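Local coordinates for lipoxygenase (Cyanothece sp., PDB 5EK8), which probably catalyses the insertion of molecular oxygen into polyunsaturated fatty acids at a non-heme iron centre, acting as a 9R-lipoxygenase, at residues K205-I210 and L221-A226; N381-M386 and Q557-I562; P527-N532 and I538-N543. All coordinates share one frame; numbering follows the deposited sequence.

Contact 1: K205-I210 and L221-A226; sequences KAKHTI and LTQIQA
H208 and I224 carry this contact between two neighbouring helices that run antiparallel, joined by a short connection: helix 188-214 comes up one side and helix 221-227 returns on the other. The short segments lie with axes 10.9 Å apart, their directions differing by 162°. The H208 imidazole lies between the two helices, with I224 CG1 over the middle of one face, 4.0 Å from the ring centroid, in a CH-pi contact. CG2 of I224 meets the ring at CE1, and CE1 also reaches the backbone of the second helix, 3.6 Å from I224 CA.

The ring is fixed by polar bonds as well as by packing. ND1 pairs with T612 on helix 608-623 and NE2 with D227, just past the second segment. The nearby carboxylate of D227 would be expected to favour a proton on the imidazole, and the same carboxylate, through D227 OD2, also forms a salt bridge with K207 NZ. One acidic side chain thus ties two successive residues of the first helix to the end of the second.

Q223 adds a more exposed margin beside this pair. Its CG is anti to the backbone N (chi1 -174°), and the extended chain crosses that of K207 at about a right angle, bringing NE2 to 3.4 Å from K207 NZ, a meeting of two donors without a bond.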
# COMPACT_ATOMS: atom_id res chain seq x y z
N LYS A 205 -19.42 -16.48 1.77
CA LYS A 205 -18.20 -17.26 1.68
C LYS A 205 -18.24 -18.43 2.65
O LYS A 205 -17.80 -19.53 2.34
CB LYS A 205 -16.99 -16.36 1.96
CG LYS A 205 -15.65 -16.93 1.51
CD LYS A 205 -14.94 -17.69 2.62
CE LYS A 205 -14.47 -16.76 3.73
NZ LYS A 205 -13.90 -17.52 4.89
N ALA A 206 -18.80 -18.18 3.83
CA ALA A 206 -18.94 -19.21 4.85
C ALA A 206 -19.87 -20.31 4.37
O ALA A 206 -19.55 -21.49 4.48
CB ALA A 206 -19.46 -18.60 6.15
N LYS A 207 -21.03 -19.91 3.84
CA LYS A 207 -21.98 -20.85 3.26
C LYS A 207 -21.29 -21.75 2.24
O LYS A 207 -21.43 -22.98 2.28
CB LYS A 207 -23.14 -20.11 2.59
CG LYS A 207 -24.24 -21.02 2.09
CD LYS A 207 -25.03 -20.38 0.95
CE LYS A 207 -25.99 -21.37 0.31
NZ LYS A 207 -26.45 -20.94 -1.04
N HIS A 208 -20.55 -21.14 1.33
CA HIS A 208 -19.88 -21.88 0.27
C HIS A 208 -18.84 -22.84 0.82
O HIS A 208 -18.76 -24.00 0.41
CB HIS A 208 -19.23 -20.92 -0.72
CG HIS A 208 -20.22 -20.07 -1.45
ND1 HIS A 208 -19.86 -18.89 -2.06
CD2 HIS A 208 -21.55 -20.22 -1.67
CE1 HIS A 208 -20.93 -18.35 -2.63
NE2 HIS A 208 -21.96 -19.13 -2.40
N THR A 209 -18.05 -22.35 1.77
CA THR A 209 -16.98 -23.14 2.37
C THR A 209 -17.54 -24.37 3.07
O THR A 209 -17.04 -25.48 2.88
CB THR A 209 -16.16 -22.32 3.38
OG1 THR A 209 -15.55 -21.21 2.71
CG2 THR A 209 -15.08 -23.18 3.99
N ILE A 210 -18.59 -24.17 3.86
CA ILE A 210 -19.22 -25.27 4.58
C ILE A 210 -19.84 -26.24 3.58
O ILE A 210 -19.80 -27.45 3.78
CB ILE A 210 -20.31 -24.77 5.56
CG1 ILE A 210 -19.69 -23.81 6.58
CG2 ILE A 210 -20.97 -25.93 6.29
CD1 ILE A 210 -20.62 -23.44 7.71
N LEU A 221 -19.99 -23.26 -9.79
CA LEU A 221 -19.48 -21.93 -10.06
C LEU A 221 -20.63 -20.96 -10.30
O LEU A 221 -20.57 -19.79 -9.94
CB LEU A 221 -18.55 -21.95 -11.27
CG LEU A 221 -17.13 -21.49 -10.95
CD1 LEU A 221 -16.44 -22.46 -10.00
CD2 LEU A 221 -16.34 -21.32 -12.24
N THR A 222 -21.70 -21.48 -10.91
CA THR A 222 -22.91 -20.70 -11.15
C THR A 222 -23.55 -20.23 -9.84
O THR A 222 -23.94 -19.07 -9.71
CB THR A 222 -23.93 -21.52 -11.94
OG1 THR A 222 -23.32 -22.02 -13.13
CG2 THR A 222 -25.13 -20.66 -12.30
N GLN A 223 -23.63 -21.14 -8.88
CA GLN A 223 -24.22 -20.84 -7.58
C GLN A 223 -23.38 -19.83 -6.79
O GLN A 223 -23.92 -18.90 -6.19
CB GLN A 223 -24.39 -22.13 -6.77
CG GLN A 223 -25.11 -21.96 -5.46
CD GLN A 223 -25.28 -23.27 -4.73
OE1 GLN A 223 -25.25 -24.34 -5.34
NE2 GLN A 223 -25.44 -23.20 -3.41
N ILE A 224 -22.07 -20.03 -6.79
CA ILE A 224 -21.14 -19.11 -6.13
C ILE A 224 -21.25 -17.72 -6.73
O ILE A 224 -21.33 -16.72 -6.01
CB ILE A 224 -19.68 -19.59 -6.23
CG1 ILE A 224 -19.49 -20.89 -5.47
CG2 ILE A 224 -18.72 -18.54 -5.68
CD1 ILE A 224 -18.10 -21.47 -5.61
N GLN A 225 -21.27 -17.66 -8.05
CA GLN A 225 -21.36 -16.38 -8.74
C GLN A 225 -22.68 -15.68 -8.41
O GLN A 225 -22.70 -14.49 -8.09
CB GLN A 225 -21.22 -16.55 -10.24
CG GLN A 225 -20.92 -15.26 -10.97
CD GLN A 225 -19.50 -14.78 -10.73
OE1 GLN A 225 -18.55 -15.27 -11.36
NE2 GLN A 225 -19.34 -13.81 -9.83
N ALA A 226 -23.78 -16.42 -8.50
CA ALA A 226 -25.11 -15.89 -8.20
C ALA A 226 -25.20 -15.35 -6.78
O ALA A 226 -25.79 -14.29 -6.56
CB ALA A 226 -26.16 -16.97 -8.41

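Contact 2: N381-M386 and Q557-I562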
# COMPACT_ATOMS: atom_id res chain seq x y z
N ASN A 381 9.00 19.98 10.21
CA ASN A 381 9.06 20.32 8.80
C ASN A 381 7.70 20.19 8.10
O ASN A 381 7.09 19.11 8.11
CB ASN A 381 10.10 19.46 8.09
CG ASN A 381 10.55 20.06 6.77
OD1 ASN A 381 9.73 20.33 5.89
ND2 ASN A 381 11.85 20.28 6.64
N PRO A 382 7.22 21.28 7.50
CA PRO A 382 5.94 21.39 6.79
C PRO A 382 5.66 20.24 5.82
O PRO A 382 4.50 19.93 5.58
CB PRO A 382 6.06 22.71 6.02
CG PRO A 382 7.40 23.29 6.38
CD PRO A 382 7.88 22.59 7.60
N ILE A 383 6.71 19.63 5.28
CA ILE A 383 6.56 18.51 4.36
C ILE A 383 5.78 17.36 5.02
O ILE A 383 5.07 16.61 4.35
CB ILE A 383 7.93 18.02 3.85
CG1 ILE A 383 8.55 19.08 2.94
CG2 ILE A 383 7.80 16.72 3.07
CD1 ILE A 383 7.72 19.37 1.71
N ARG A 384 5.91 17.25 6.34
CA ARG A 384 5.08 16.33 7.12
C ARG A 384 3.60 16.51 6.79
O ARG A 384 2.92 15.56 6.39
CB ARG A 384 5.30 16.55 8.61
CG ARG A 384 4.24 15.89 9.48
CD ARG A 384 3.95 16.73 10.71
NE ARG A 384 3.46 15.91 11.81
CZ ARG A 384 3.42 16.31 13.08
NH1 ARG A 384 2.97 15.50 14.02
NH2 ARG A 384 3.84 17.53 13.40
N LEU A 385 3.13 17.74 6.95
CA LEU A 385 1.75 18.11 6.68
C LEU A 385 1.32 17.72 5.27
O LEU A 385 0.13 17.54 4.99
CB LEU A 385 1.55 19.62 6.88
CG LEU A 385 0.99 20.09 8.22
CD1 LEU A 385 1.65 19.39 9.39
CD2 LEU A 385 1.16 21.60 8.35
N MET A 386 2.30 17.58 4.39
CA MET A 386 2.03 17.26 3.00
C MET A 386 2.04 15.76 2.74
O MET A 386 1.27 15.26 1.91
CB MET A 386 3.05 17.96 2.11
CG MET A 386 3.10 17.44 0.69
SD MET A 386 4.28 18.39 -0.28
CE MET A 386 4.14 17.54 -1.84
N GLN A 557 10.35 15.86 -6.24
CA GLN A 557 10.11 14.67 -7.06
C GLN A 557 9.68 13.48 -6.21
O GLN A 557 8.76 12.75 -6.57
CB GLN A 557 11.35 14.32 -7.88
CG GLN A 557 11.30 12.95 -8.56
CD GLN A 557 10.09 12.77 -9.48
OE1 GLN A 557 9.50 13.74 -9.95
NE2 GLN A 557 9.73 11.52 -9.74
N CYS A 558 10.36 13.30 -5.08
CA CYS A 558 10.02 12.21 -4.17
C CYS A 558 8.58 12.37 -3.67
O CYS A 558 7.81 11.41 -3.59
CB CYS A 558 11.00 12.17 -2.99
SG CYS A 558 10.80 10.76 -1.87
N CYS A 559 8.22 13.61 -3.35
CA CYS A 559 6.87 13.93 -2.90
C CYS A 559 5.83 13.62 -3.97
O CYS A 559 4.79 13.00 -3.68
CB CYS A 559 6.80 15.40 -2.49
SG CYS A 559 7.67 15.79 -0.94
N ARG A 560 6.11 14.04 -5.20
CA ARG A 560 5.26 13.69 -6.35
C ARG A 560 5.07 12.19 -6.48
O ARG A 560 3.95 11.70 -6.67
CB ARG A 560 5.87 14.23 -7.65
CG ARG A 560 5.58 15.69 -7.93
CD ARG A 560 6.01 16.05 -9.35
NE ARG A 560 7.45 15.93 -9.56
CZ ARG A 560 8.31 16.93 -9.43
NH1 ARG A 560 7.89 18.14 -9.08
NH2 ARG A 560 9.60 16.74 -9.65
N HIS A 561 6.17 11.45 -6.37
CA HIS A 561 6.16 9.99 -6.47
C HIS A 561 5.24 9.36 -5.41
O HIS A 561 4.30 8.61 -5.74
CB HIS A 561 7.59 9.46 -6.32
CG HIS A 561 7.74 8.02 -6.69
ND1 HIS A 561 7.68 7.57 -7.99
CD2 HIS A 561 7.96 6.93 -5.92
CE1 HIS A 561 7.86 6.26 -8.00
NE2 HIS A 561 8.03 5.85 -6.76
N ILE A 562 5.53 9.68 -4.15
CA ILE A 562 4.76 9.20 -3.02
C ILE A 562 3.27 9.48 -3.18
O ILE A 562 2.44 8.57 -3.13
CB ILE A 562 5.25 9.84 -1.70
CG1 ILE A 562 6.68 9.39 -1.39
CG2 ILE A 562 4.31 9.48 -0.55
CD1 ILE A 562 7.33 10.17 -0.26
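I383 and M386, one helical turn apart, close on C559 in a small, wholly buried packing of the capped start of helix 383-391 against the long helix 549-574. Leading into the first helix, N381 forms an Asx turn: its OD1 accepts from I383 N at 3.2 Å with a nearly straight bond, the donor lying on a lone pair in the carbonyl plane. The same side chain gives its ND2 to the backbone oxygen of E481, so both polar atoms of the N381 amide have partners. The backbone adds its own bond to the turn, R384 N closing on N381 O at 2.8 Å.

I383 is the first residue to reach across. Its branch CG2 lies 4.1 Å from C559 SG, while F471 and I478 border the same side chain.

M386 completes the approach. With CG anti to the backbone N (chi1 165°) and the rest of the chain fully extended, the thioether is carried straight out, and its terminal methyl does the touching; the side chain also touches Y466 and V467 of helix 451-473. C559 meets both residues: I383 CG2 at the sulfur, M386 CE at CB and, less closely, at the sulfur. Within the second segment, R560 holds Q557 OE1 side-on through NE and NH2, the oxygen lying in the guanidinium plane. Across the interface the thioether methyl CE of M386 rests 3.5 Å from C559 CB and 4.0 Å from C559 SG.

Contact 3: P527-N532 and I538-N543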
# COMPACT_ATOMS: atom_id res chain seq x y z
N PRO A 527 23.24 7.31 -10.88
CA PRO A 527 24.00 6.81 -9.72
C PRO A 527 23.13 6.53 -8.50
O PRO A 527 22.24 7.32 -8.17
CB PRO A 527 24.98 7.95 -9.43
CG PRO A 527 25.12 8.67 -10.72
CD PRO A 527 23.79 8.57 -11.40
N ARG A 528 23.38 5.40 -7.84
CA ARG A 528 22.77 5.10 -6.55
C ARG A 528 23.84 5.04 -5.48
O ARG A 528 25.02 4.88 -5.78
CB ARG A 528 21.99 3.79 -6.61
CG ARG A 528 20.85 3.84 -7.60
CD ARG A 528 19.90 2.66 -7.46
NE ARG A 528 19.08 2.54 -8.66
CZ ARG A 528 17.82 2.12 -8.65
NH1 ARG A 528 17.24 1.79 -7.51
NH2 ARG A 528 17.14 2.04 -9.78
N ALA A 529 23.43 5.18 -4.23
CA ALA A 529 24.38 5.25 -3.13
C ALA A 529 24.65 3.87 -2.55
O ALA A 529 24.02 2.89 -2.93
CB ALA A 529 23.88 6.19 -2.06
N THR A 530 25.59 3.83 -1.62
CA THR A 530 25.98 2.59 -0.96
C THR A 530 25.78 2.73 0.55
O THR A 530 26.09 3.77 1.14
CB THR A 530 27.45 2.22 -1.28
OG1 THR A 530 27.54 1.72 -2.62
CG2 THR A 530 27.99 1.17 -0.31
N PHE A 531 25.23 1.69 1.16
CA PHE A 531 25.17 1.62 2.61
C PHE A 531 25.43 0.18 3.03
O PHE A 531 24.95 -0.75 2.39
CB PHE A 531 23.81 2.10 3.13
CG PHE A 531 23.74 2.17 4.63
CD1 PHE A 531 23.05 1.21 5.35
CD2 PHE A 531 24.37 3.19 5.32
CE1 PHE A 531 22.99 1.27 6.73
CE2 PHE A 531 24.31 3.26 6.70
CZ PHE A 531 23.62 2.30 7.40
N ASN A 532 26.22 0.02 4.09
CA ASN A 532 26.54 -1.30 4.63
C ASN A 532 27.19 -2.22 3.58
O ASN A 532 27.06 -3.44 3.64
CB ASN A 532 25.28 -1.96 5.20
CG ASN A 532 25.59 -3.01 6.26
OD1 ASN A 532 26.73 -3.43 6.42
ND2 ASN A 532 24.55 -3.44 6.97
N ILE A 538 16.94 2.84 -3.11
CA ILE A 538 16.46 4.21 -2.99
C ILE A 538 17.61 5.22 -3.02
O ILE A 538 18.56 5.12 -2.23
CB ILE A 538 15.62 4.44 -1.71
CG1 ILE A 538 14.39 3.53 -1.70
CG2 ILE A 538 15.16 5.89 -1.62
CD1 ILE A 538 13.48 3.73 -2.87
N ARG A 539 17.52 6.19 -3.92
CA ARG A 539 18.50 7.26 -4.01
C ARG A 539 18.26 8.32 -2.95
O ARG A 539 17.11 8.63 -2.62
CB ARG A 539 18.48 7.87 -5.41
CG ARG A 539 18.86 6.89 -6.51
CD ARG A 539 18.85 7.56 -7.87
NE ARG A 539 19.28 6.66 -8.94
CZ ARG A 539 18.46 5.86 -9.61
NH1 ARG A 539 17.16 5.84 -9.34
NH2 ARG A 539 18.94 5.07 -10.57
N PRO A 540 19.34 8.90 -2.39
CA PRO A 540 19.22 9.93 -1.36
C PRO A 540 18.68 11.26 -1.88
O PRO A 540 19.09 11.74 -2.94
CB PRO A 540 20.66 10.10 -0.87
CG PRO A 540 21.50 9.69 -2.03
CD PRO A 540 20.75 8.57 -2.68
N ILE A 541 17.75 11.85 -1.13
CA ILE A 541 17.18 13.15 -1.45
C ILE A 541 18.20 14.25 -1.15
O ILE A 541 18.36 15.21 -1.91
CB ILE A 541 15.88 13.40 -0.65
CG1 ILE A 541 14.80 12.40 -1.06
CG2 ILE A 541 15.40 14.84 -0.82
CD1 ILE A 541 13.62 12.36 -0.12
N THR A 542 18.89 14.10 -0.02
CA THR A 542 19.87 15.08 0.39
C THR A 542 20.93 14.46 1.30
O THR A 542 20.71 13.41 1.90
CB THR A 542 19.19 16.26 1.10
OG1 THR A 542 20.16 17.28 1.38
CG2 THR A 542 18.56 15.79 2.40
N ASN A 543 22.08 15.12 1.39
CA ASN A 543 23.14 14.69 2.30
C ASN A 543 23.76 15.89 2.99
O ASN A 543 24.89 15.83 3.46
CB ASN A 543 24.22 13.89 1.55
CG ASN A 543 23.91 12.40 1.50
OD1 ASN A 543 23.84 11.81 0.42
ND2 ASN A 543 23.73 11.79 2.67
O HOH W 1 20.71 4.37 -3.59
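R528 and R539 mark the nearest approach of the two backbones, with CA atoms 5.4 Å apart, where extended segments run past one another on the protein surface. Alongside them a water spans the backbones: it accepts from A529 N at 2.9 Å and donates to I538 O at 2.7 Å, bridging the amide of one segment and the carbonyl of the other. A bent bond runs directly from R539 NE to P527 O, 3.1 Å long. The carbonyl oxygen lies at the edge of the guanidinium, in its plane, yet the donor stands 60° above the carbonyl plane and so uses no lone pair.

The two segments meet at the open end of a small beta hairpin: strand 530-531, in the first segment, pairs antiparallel with 534-535. The backbone of A529 also bonds to K536, and past that point the water, the R539 NE bond to P527 O and side-chain packing link the two legs.

The two arginines then meet obliquely, with guanidinium planes 49° apart. R528 NE stands over one face of the R539 group, 3.2 Å from R539 NH2, and R528 CG packs alongside R539 NE. Because chi4 of R539 is 89°, its guanidinium is turned across its own extended chain, which presents a face to R528 while NE remains directed at P527 O. The proximity of like charges is probably offset by separate acids, since R528 NH2 forms a salt bridge with D522 and R539 NH1 with D436; R539 NH2 is taken by the backbone oxygen of L526. Further along, P540 packs on S489 and V493 of helix 482-495, and its CD touches A529 CB at 4.0 Å.

Contacts 2 and 3 are neighbours, their centres 18 Å apart, and contact 3 is nested within the chain loop that contact 2 closes. They meet where C558 SG packs 3.7 Å from I541 CD1, joining helix 549-574 to the segment leading out of the hairpin. Contact 1 closes earlier in the chain and lies on the opposite side of its centre, about 45 Å from contact 2 and 51 Å from contact 3, centre to centre. None of the three forms the iron site. Contact 2 is tied to it through the backbone, because helix 549-574 goes on from residues 557-562 to the iron ligands H570 and N574.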